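Local coordinates for putative NAD(P)H nitroreductase ydfN (Bacillus subtilis, PDB 3BEM), which is a putative FMN-dependent NAD(P)H nitroreductase, a homodimer that may contribute to the degradation of aromatic compounds, at residues B[47-61]-B[142-154]. The protein carries 3 engineered substitutions. Sequence-based numbering, arbitrary orientation.
Sequences VALAPSAFNLQHTKY and EAIRNASLSAMMF. With FMN (flavin mononucleotide), chain E.
In the FMN pocket of this nitroreductase, the loop leading into strand 59-64 is held against helix 136-161, in part by Asn146. Asn146 OD1 accepts the N-H of Ala53 N at 2.9 Å, the donor lying 37° above the carbonyl plane, while ND2 bonds back to Glu142 O, so the amide is fixed at both ends. The flat amide also stacks on the His58 imidazole, their planes 1° apart, with Asn146 ND2 3.3 Å from His58 CE1 near the ring's rim; His58 NE2 bonds to Tyr131. With an alanine in its place, the Ala53 N-H would probably lose its acceptor and the His58 ring the amide stacked on one face. Further along, Ala147 is small enough to let Thr59 OG1 come within 3.2 Å of Ala147 CA. A chi1 of -175° turns Ser150 OG away from its own backbone N, toward Tyr61 OH at 2.7 Å; its hydroxyl also bonds a water held by Val47 O. Val47, branched and apolar, fits CG2 against Phe154 CB at 3.8 Å. Ala53 N lies 3.1 Å from FMN C8 and Leu149 CD1 3.4 Å from FMN C8M, both at the dimethylbenzene end, whereas the second subunit supplies Arg205, Arg208 and Lys82, the shared FMN site typical of dimeric nitroreductases.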
loop_
_atom_site.group_PDB
_atom_site.type_symbol
_atom_site.label_atom_id
_atom_site.label_comp_id
_atom_site.label_asym_id
_atom_site.label_seq_id
_atom_site.Cartn_x
_atom_site.Cartn_y
_atom_site.Cartn_z
ATOM N N VAL B 47 8.726 0.553 -8.755
ATOM C CA VAL B 47 7.439 -0.153 -8.484
ATOM C C VAL B 47 7.586 -1.660 -8.713
ATOM O O VAL B 47 7.033 -2.444 -7.946
ATOM C CB VAL B 47 6.309 0.467 -9.342
ATOM C CG1 VAL B 47 5.072 -0.319 -9.224
ATOM C CG2 VAL B 47 6.113 1.939 -8.876
ATOM N N ALA B 48 8.365 -2.072 -9.716
ATOM C CA ALA B 48 8.541 -3.492 -9.996
ATOM C C ALA B 48 9.132 -4.255 -8.824
ATOM O O ALA B 48 8.952 -5.473 -8.720
ATOM C CB ALA B 48 9.391 -3.685 -11.239
ATOM N N LEU B 49 9.871 -3.547 -7.985
ATOM C CA LEU B 49 10.564 -4.146 -6.836
ATOM C C LEU B 49 9.750 -4.132 -5.561
ATOM O O LEU B 49 10.265 -4.500 -4.484
ATOM C CB LEU B 49 11.897 -3.439 -6.607
ATOM C CG LEU B 49 12.823 -3.401 -7.818
ATOM C CD1 LEU B 49 14.118 -2.621 -7.533
ATOM C CD2 LEU B 49 13.112 -4.830 -8.326
ATOM N N ALA B 50 8.495 -3.711 -5.651
ATOM C CA ALA B 50 7.597 -3.808 -4.504
ATOM C C ALA B 50 7.388 -5.253 -4.131
ATOM O O ALA B 50 7.419 -6.116 -4.995
ATOM C CB ALA B 50 6.249 -3.093 -4.826
ATOM N N PRO B 51 7.099 -5.524 -2.847
ATOM C CA PRO B 51 6.706 -6.900 -2.527
ATOM C C PRO B 51 5.284 -7.182 -3.027
ATOM O O PRO B 51 4.444 -6.280 -3.126
ATOM C CB PRO B 51 6.727 -6.925 -1.023
ATOM C CG PRO B 51 6.318 -5.533 -0.683
ATOM C CD PRO B 51 6.987 -4.655 -1.672
ATOM N N SER B 52 5.039 -8.465 -3.339
ATOM C CA SER B 52 3.679 -8.915 -3.664
ATOM C C SER B 52 3.552 -10.364 -3.191
ATOM O O SER B 52 4.518 -11.100 -3.161
ATOM C CB SER B 52 3.367 -8.823 -5.168
ATOM O OG SER B 52 4.087 -9.758 -5.970
ATOM N N ALA B 53 2.333 -10.731 -2.787
ATOM C CA ALA B 53 2.062 -12.061 -2.227
ATOM C C ALA B 53 2.480 -13.108 -3.250
ATOM O O ALA B 53 2.091 -13.026 -4.389
ATOM C CB ALA B 53 0.596 -12.205 -1.935
ATOM N N PHE B 54 3.322 -14.056 -2.820
ATOM C CA PHE B 54 3.792 -15.159 -3.664
ATOM C C PHE B 54 4.532 -14.696 -4.910
ATOM O O PHE B 54 4.665 -15.454 -5.880
ATOM C CB PHE B 54 2.602 -16.079 -4.069
ATOM C CG PHE B 54 1.818 -16.632 -2.896
ATOM C CD1 PHE B 54 2.212 -17.796 -2.274
ATOM C CD2 PHE B 54 0.696 -15.971 -2.428
ATOM C CE1 PHE B 54 1.489 -18.278 -1.206
ATOM C CE2 PHE B 54 -0.025 -16.443 -1.348
ATOM C CZ PHE B 54 0.378 -17.598 -0.742
ATOM N N ASN B 55 5.000 -13.437 -4.914
ATOM C CA ASN B 55 5.625 -12.817 -6.082
ATOM C C ASN B 55 4.737 -12.864 -7.319
ATOM O O ASN B 55 5.233 -12.972 -8.422
ATOM C CB ASN B 55 6.955 -13.463 -6.353
ATOM C CG ASN B 55 7.802 -12.702 -7.340
ATOM O OD1 ASN B 55 7.794 -11.468 -7.364
ATOM N ND2 ASN B 55 8.558 -13.458 -8.196
ATOM N N LEU B 56 3.412 -12.862 -7.115
ATOM C CA LEU B 56 2.475 -12.920 -8.231
ATOM C C LEU B 56 2.346 -11.605 -9.005
ATOM O O LEU B 56 1.826 -11.606 -10.120
ATOM C CB LEU B 56 1.109 -13.404 -7.764
ATOM C CG LEU B 56 1.053 -14.875 -7.368
ATOM C CD1 LEU B 56 -0.274 -15.100 -6.747
ATOM C CD2 LEU B 56 1.249 -15.772 -8.605
ATOM N N GLN B 57 2.829 -10.482 -8.422
ATOM C CA GLN B 57 2.903 -9.226 -9.184
ATOM C C GLN B 57 1.497 -8.882 -9.803
ATOM O O GLN B 57 1.316 -8.720 -11.022
ATOM C CB GLN B 57 4.013 -9.335 -10.191
ATOM C CG GLN B 57 5.360 -9.523 -9.552
ATOM C CD GLN B 57 6.406 -10.018 -10.539
ATOM O OE1 GLN B 57 6.835 -9.251 -11.375
ATOM N NE2 GLN B 57 6.779 -11.324 -10.470
ATOM N N HIS B 58 0.538 -8.736 -8.896
ATOM C CA HIS B 58 -0.877 -8.553 -9.160
ATOM C C HIS B 58 -1.220 -7.273 -9.922
ATOM O O HIS B 58 -2.282 -7.195 -10.530
ATOM C CB HIS B 58 -1.683 -8.530 -7.857
ATOM C CG HIS B 58 -1.411 -9.677 -6.944
ATOM N ND1 HIS B 58 -0.184 -9.858 -6.332
ATOM C CD2 HIS B 58 -2.207 -10.674 -6.496
ATOM C CE1 HIS B 58 -0.242 -10.919 -5.549
ATOM N NE2 HIS B 58 -1.459 -11.449 -5.638
ATOM N N THR B 59 -0.355 -6.278 -9.831
ATOM C CA THR B 59 -0.661 -4.902 -10.188
ATOM C C THR B 59 -0.367 -4.614 -11.642
ATOM O O THR B 59 0.699 -4.999 -12.185
ATOM C CB THR B 59 0.096 -3.883 -9.275
ATOM O OG1 THR B 59 0.023 -4.277 -7.915
ATOM C CG2 THR B 59 -0.478 -2.440 -9.382
ATOM N N LYS B 60 -1.315 -3.937 -12.276
ATOM C CA LYS B 60 -1.124 -3.329 -13.577
ATOM C C LYS B 60 -1.447 -1.849 -13.492
ATOM O O LYS B 60 -2.259 -1.419 -12.641
ATOM C CB LYS B 60 -1.928 -4.041 -14.668
ATOM C CG LYS B 60 -1.410 -5.452 -14.988
ATOM C CD LYS B 60 -1.779 -5.951 -16.423
ATOM C CE LYS B 60 -0.760 -6.998 -16.937
ATOM N NZ LYS B 60 -0.706 -7.082 -18.421
ATOM N N TYR B 61 -0.796 -1.062 -14.330
ATOM C CA TYR B 61 -1.105 0.363 -14.455
ATOM C C TYR B 61 -1.541 0.726 -15.871
ATOM O O TYR B 61 -0.874 0.329 -16.855
ATOM C CB TYR B 61 0.086 1.233 -14.065
ATOM C CG TYR B 61 0.525 1.128 -12.617
ATOM C CD1 TYR B 61 1.320 0.082 -12.191
ATOM C CD2 TYR B 61 0.198 2.119 -11.709
ATOM C CE1 TYR B 61 1.707 -0.038 -10.875
ATOM C CE2 TYR B 61 0.585 2.040 -10.408
ATOM C CZ TYR B 61 1.348 0.958 -9.983
ATOM O OH TYR B 61 1.695 0.927 -8.675
ATOM N N GLU B 142 -6.972 -9.684 -2.411
ATOM C CA GLU B 142 -5.568 -9.763 -2.814
ATOM C C GLU B 142 -5.252 -8.773 -3.908
ATOM O O GLU B 142 -4.189 -8.125 -3.891
ATOM C CB GLU B 142 -5.225 -11.203 -3.248
ATOM C CG GLU B 142 -4.906 -12.067 -2.052
ATOM C CD GLU B 142 -3.575 -11.682 -1.396
ATOM O OE1 GLU B 142 -2.501 -12.024 -1.929
ATOM O OE2 GLU B 142 -3.606 -11.017 -0.352
ATOM N N ALA B 143 -6.192 -8.590 -4.819
ATOM C CA ALA B 143 -6.082 -7.573 -5.878
ATOM C C ALA B 143 -5.922 -6.187 -5.247
ATOM O O ALA B 143 -5.044 -5.421 -5.645
ATOM C CB ALA B 143 -7.300 -7.604 -6.758
ATOM N N ILE B 144 -6.787 -5.862 -4.289
ATOM C CA ILE B 144 -6.770 -4.561 -3.621
ATOM C C ILE B 144 -5.510 -4.388 -2.795
ATOM O O ILE B 144 -4.819 -3.372 -2.892
ATOM C CB ILE B 144 -8.035 -4.379 -2.778
ATOM C CG1 ILE B 144 -9.275 -4.346 -3.673
ATOM C CG2 ILE B 144 -7.936 -3.107 -1.921
ATOM C CD1 ILE B 144 -10.605 -4.388 -2.870
ATOM N N ARG B 145 -5.155 -5.416 -2.023
ATOM C CA ARG B 145 -4.017 -5.335 -1.095
ATOM C C ARG B 145 -2.702 -5.151 -1.842
ATOM O O ARG B 145 -1.921 -4.258 -1.549
ATOM C CB ARG B 145 -4.008 -6.543 -0.194
ATOM C CG ARG B 145 -2.773 -6.697 0.661
ATOM C CD ARG B 145 -3.055 -7.632 1.913
ATOM N NE ARG B 145 -3.814 -8.801 1.499
ATOM C CZ ARG B 145 -4.990 -9.162 1.987
ATOM N NH1 ARG B 145 -5.526 -8.551 3.040
ATOM N NH2 ARG B 145 -5.609 -10.181 1.446
ATOM N N ASN B 146 -2.446 -6.009 -2.795
ATOM C CA ASN B 146 -1.175 -5.980 -3.486
ATOM C C ASN B 146 -1.057 -4.718 -4.366
ATOM O O ASN B 146 0.021 -4.082 -4.437
ATOM C CB ASN B 146 -0.942 -7.245 -4.250
ATOM C CG ASN B 146 -0.648 -8.406 -3.345
ATOM O OD1 ASN B 146 0.454 -8.515 -2.812
ATOM N ND2 ASN B 146 -1.679 -9.243 -3.091
ATOM N N ALA B 147 -2.155 -4.311 -5.048
ATOM C CA ALA B 147 -2.116 -3.102 -5.874
ATOM C C ALA B 147 -1.892 -1.860 -4.993
ATOM O O ALA B 147 -1.284 -0.882 -5.400
ATOM C CB ALA B 147 -3.373 -2.901 -6.736
ATOM N N SER B 148 -2.389 -1.876 -3.762
ATOM C CA SER B 148 -2.242 -0.711 -2.885
ATOM C C SER B 148 -0.820 -0.570 -2.339
ATOM O O SER B 148 -0.307 0.535 -2.225
ATOM C CB SER B 148 -3.319 -0.757 -1.752
ATOM O OG SER B 148 -4.643 -0.646 -2.267
ATOM N N LEU B 149 -0.181 -1.689 -1.988
ATOM C CA LEU B 149 1.251 -1.696 -1.680
ATOM C C LEU B 149 2.017 -1.051 -2.869
ATOM O O LEU B 149 2.905 -0.230 -2.671
ATOM C CB LEU B 149 1.743 -3.106 -1.483
ATOM C CG LEU B 149 1.295 -3.827 -0.200
ATOM C CD1 LEU B 149 1.676 -5.309 -0.351
ATOM C CD2 LEU B 149 1.925 -3.264 1.087
ATOM N N SER B 150 1.708 -1.503 -4.082
ATOM C CA SER B 150 2.371 -1.028 -5.292
ATOM C C SER B 150 2.145 0.477 -5.449
ATOM O O SER B 150 3.077 1.235 -5.744
ATOM C CB SER B 150 1.795 -1.790 -6.501
ATOM O OG SER B 150 2.494 -1.453 -7.668
ATOM N N ALA B 151 0.906 0.911 -5.224
ATOM C CA ALA B 151 0.551 2.318 -5.395
ATOM C C ALA B 151 1.345 3.209 -4.452
ATOM O O ALA B 151 1.725 4.321 -4.803
ATOM C CB ALA B 151 -0.946 2.480 -5.186
HETATM N N MSE B 152 1.548 2.781 -3.204
HETATM C CA MSE B 152 2.322 3.579 -2.270
HETATM C C MSE B 152 3.764 3.727 -2.742
HETATM O O MSE B 152 4.368 4.798 -2.662
HETATM C CB MSE B 152 2.264 2.977 -0.880
HETATM C CG MSE B 152 2.955 3.758 0.184
HETATM SE SE MSE B 152 1.952 5.348 0.764
HETATM C CE MSE B 152 2.877 6.753 -0.192
HETATM N N MSE B 153 4.319 2.622 -3.250
HETATM C CA MSE B 153 5.639 2.648 -3.846
HETATM C C MSE B 153 5.678 3.607 -5.042
HETATM O O MSE B 153 6.636 4.384 -5.196
HETATM C CB MSE B 153 6.108 1.230 -4.242
HETATM C CG MSE B 153 7.433 1.230 -4.938
HETATM SE SE MSE B 153 8.854 1.504 -3.741
HETATM C CE MSE B 153 9.058 -0.394 -3.031
ATOM N N PHE B 154 4.648 3.577 -5.876
ATOM C CA PHE B 154 4.589 4.546 -7.005
ATOM C C PHE B 154 4.662 6.001 -6.511
ATOM O O PHE B 154 5.428 6.806 -7.028
ATOM C CB PHE B 154 3.350 4.362 -7.881
ATOM C CG PHE B 154 3.313 5.364 -9.028
ATOM C CD1 PHE B 154 4.116 5.187 -10.147
ATOM C CD2 PHE B 154 2.648 6.574 -8.884
ATOM C CE1 PHE B 154 4.165 6.144 -11.126
ATOM C CE2 PHE B 154 2.709 7.537 -9.865
ATOM C CZ PHE B 154 3.473 7.308 -10.991
HETATM N N1 FMN E . 6.258 -14.175 2.727
HETATM C C2 FMN E . 6.217 -15.265 3.573
HETATM O O2 FMN E . 7.269 -15.860 3.843
HETATM N N3 FMN E . 5.011 -15.700 4.104
HETATM C C4 FMN E . 3.813 -15.067 3.800
HETATM O O4 FMN E . 2.807 -15.395 4.464
HETATM C C4A FMN E . 3.864 -13.952 2.916
HETATM N N5 FMN E . 2.701 -13.274 2.556
HETATM C C5A FMN E . 2.792 -12.128 1.768
HETATM C C6 FMN E . 1.637 -11.385 1.471
HETATM C C7 FMN E . 1.663 -10.239 0.639
HETATM C C7M FMN E . 0.606 -9.171 0.845
HETATM C C8 FMN E . 2.893 -9.828 0.139
HETATM C C8M FMN E . 3.090 -8.375 -0.160
HETATM C C9 FMN E . 4.055 -10.561 0.433
HETATM C C9A FMN E . 4.042 -11.712 1.241
HETATM N N10 FMN E . 5.199 -12.421 1.545
HETATM C C10 FMN E . 5.105 -13.508 2.403
HETATM C "C1'" FMN E . 6.515 -12.100 0.844
HETATM C "C2'" FMN E . 6.487 -12.328 -0.695
HETATM O "O2'" FMN E . 6.662 -13.704 -1.020
HETATM C "C3'" FMN E . 7.605 -11.478 -1.338
HETATM O "O3'" FMN E . 7.239 -10.095 -1.162
HETATM C "C4'" FMN E . 7.940 -11.840 -2.804
HETATM O "O4'" FMN E . 8.358 -13.191 -2.951
HETATM C "C5'" FMN E . 9.110 -11.028 -3.403
HETATM O "O5'" FMN E . 10.288 -10.962 -2.584
HETATM P P FMN E . 10.959 -9.509 -2.410
HETATM O O1P FMN E . 12.112 -9.572 -1.533
HETATM O O2P FMN E . 11.489 -9.082 -3.684
HETATM O O3P FMN E . 9.867 -8.719 -1.824
HETATM O O HOH W 1 4.354 -3.260 -7.906
HETATM O O HOH W 2 2.327 -5.565 -4.871
#